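Abietadiene synthase, chloroplastic (Abies grandis, PDB 3S9V) is a chloroplast enzyme of the terpene synthase family, built mainly of helices and carrying a metal-binding domain. Local coordinates at residues 600-603 and 604-608. Residues are numbered along the deposited sequence; the frame is centred on the assembly and turned at random.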
loop_
_atom_site.group_PDB
_atom_site.type_symbol
_atom_site.label_atom_id
_atom_site.label_comp_id
_atom_site.label_asym_id
_atom_site.label_seq_id
_atom_site.Cartn_x
_atom_site.Cartn_y
_atom_site.Cartn_z
ATOM N N GLY A 600 30.772 -18.806 -20.995
ATOM C CA GLY A 600 30.204 -18.578 -22.309
ATOM C C GLY A 600 28.977 -17.689 -22.207
ATOM O O GLY A 600 28.766 -16.791 -23.028
ATOM N N TYR A 601 28.172 -17.951 -21.181
ATOM C CA TYR A 601 26.946 -17.209 -20.904
ATOM C C TYR A 601 27.266 -15.737 -20.636
ATOM O O TYR A 601 26.668 -14.830 -21.230
ATOM C CB TYR A 601 26.256 -17.833 -19.689
ATOM C CG TYR A 601 25.054 -17.083 -19.166
ATOM C CD1 TYR A 601 23.788 -17.268 -19.722
ATOM C CD2 TYR A 601 25.179 -16.194 -18.104
ATOM C CE1 TYR A 601 22.676 -16.584 -19.227
ATOM C CE2 TYR A 601 24.077 -15.508 -17.607
ATOM C CZ TYR A 601 22.829 -15.707 -18.170
ATOM O OH TYR A 601 21.742 -15.025 -17.669
ATOM N N ILE A 602 28.223 -15.518 -19.742
ATOM C CA ILE A 602 28.656 -14.180 -19.375
ATOM C C ILE A 602 29.237 -13.437 -20.576
ATOM O O ILE A 602 29.037 -12.225 -20.722
ATOM C CB ILE A 602 29.696 -14.250 -18.233
ATOM C CG1 ILE A 602 29.011 -14.766 -16.967
ATOM C CG2 ILE A 602 30.305 -12.881 -17.961
ATOM C CD1 ILE A 602 29.884 -14.721 -15.732
ATOM N N GLN A 603 29.940 -14.160 -21.442
ATOM C CA GLN A 603 30.541 -13.544 -22.625
ATOM C C GLN A 603 29.470 -13.118 -23.623
ATOM O O GLN A 603 29.569 -12.059 -24.231
ATOM C CB GLN A 603 31.503 -14.510 -23.321
ATOM C CG GLN A 603 32.693 -14.946 -22.488
ATOM C CD GLN A 603 33.600 -15.909 -23.238
ATOM O OE1 GLN A 603 34.336 -16.682 -22.628
ATOM N NE2 GLN A 603 33.561 -15.856 -24.568
ATOM N N ASN A 604 28.450 -13.953 -23.789
ATOM C CA ASN A 604 27.373 -13.651 -24.714
ATOM C C ASN A 604 26.556 -12.469 -24.190
ATOM O O ASN A 604 26.153 -11.593 -24.957
ATOM C CB ASN A 604 26.484 -14.883 -24.899
ATOM C CG ASN A 604 25.497 -14.723 -26.032
ATOM O OD1 ASN A 604 24.287 -14.745 -25.825
ATOM N ND2 ASN A 604 26.012 -14.560 -27.245
ATOM N N VAL A 605 26.314 -12.434 -22.881
ATOM C CA VAL A 605 25.565 -11.323 -22.305
ATOM C C VAL A 605 26.289 -10.036 -22.677
ATOM O O VAL A 605 25.671 -9.095 -23.186
ATOM C CB VAL A 605 25.478 -11.411 -20.765
ATOM C CG1 VAL A 605 24.899 -10.101 -20.188
ATOM C CG2 VAL A 605 24.616 -12.595 -20.364
ATOM N N TRP A 606 27.601 -10.008 -22.433
ATOM C CA TRP A 606 28.420 -8.834 -22.738
ATOM C C TRP A 606 28.586 -8.584 -24.241
ATOM O O TRP A 606 28.679 -7.433 -24.677
ATOM C CB TRP A 606 29.798 -8.949 -22.062
ATOM C CG TRP A 606 29.771 -8.542 -20.610
ATOM C CD1 TRP A 606 29.872 -9.362 -19.528
ATOM C CD2 TRP A 606 29.543 -7.224 -20.096
ATOM N NE1 TRP A 606 29.711 -8.640 -18.368
ATOM C CE2 TRP A 606 29.507 -7.324 -18.688
ATOM C CE3 TRP A 606 29.357 -5.965 -20.692
ATOM C CZ2 TRP A 606 29.291 -6.211 -17.857
ATOM C CZ3 TRP A 606 29.140 -4.855 -19.866
ATOM C CH2 TRP A 606 29.109 -4.991 -18.460
ATOM N N LYS A 607 28.619 -9.656 -25.027
ATOM C CA LYS A 607 28.758 -9.530 -26.476
ATOM C C LYS A 607 27.683 -8.591 -27.011
ATOM O O LYS A 607 27.984 -7.635 -27.717
ATOM C CB LYS A 607 28.622 -10.902 -27.145
ATOM C CG LYS A 607 28.501 -10.858 -28.669
ATOM C CD LYS A 607 28.236 -12.245 -29.237
ATOM C CE LYS A 607 27.914 -12.201 -30.728
ATOM N NZ LYS A 607 29.021 -11.599 -31.525
ATOM N N VAL A 608 26.430 -8.859 -26.656
ATOM C CA VAL A 608 25.313 -8.043 -27.122
ATOM C C VAL A 608 25.357 -6.627 -26.560
ATOM O O VAL A 608 25.003 -5.668 -27.246
ATOM C CB VAL A 608 23.960 -8.711 -26.765
ATOM C CG1 VAL A 608 22.790 -7.821 -27.188
ATOM C CG2 VAL A 608 23.866 -10.071 -27.468
HETATM O O HOH W 1 24.096 -15.407 -22.419
#
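The carbonyl O of Tyr601 is gripped twice: Val605 N donates to it at 2.9 Å with an N-H...O angle of 160°, and a water donates to the same O, also at 2.9 Å. These are the first turns of the alpha-helix 599-621, in the metal-binding domain of the terpene synthase family, and the i to i+4 pattern repeats from Gly600 O to Asn604 N through Gln603 O to Lys607 N. The water reaches on to Asn604 OD1 by a weak bond, joining that exposed amide to the backbone one turn back.

Two side-chain pairs follow the same spacing. Val605 CG2 sits over one face of the Tyr601 ring, 4.2 Å from its centroid and 16° off the normal, a CH-pi contact. The ring is brought there by CG of Tyr601 lying anti to the backbone N (chi1 173°), while Tyr601 OH is hydrogen-bonded to Leu646 O. Ile602 and Trp606 instead run side by side on the buried flank, where Phe579 and Phe583 meet the indole edge-to-face and Thr643 and Ile647 of helix 641-648 also touch it. Trp606 N donates to Ile602 O at 3.1 Å, and the indole turns its edge to that same oxygen. In the plane of the ring, Ile602 CG2 meets Trp606 CD1 at 3.9 Å.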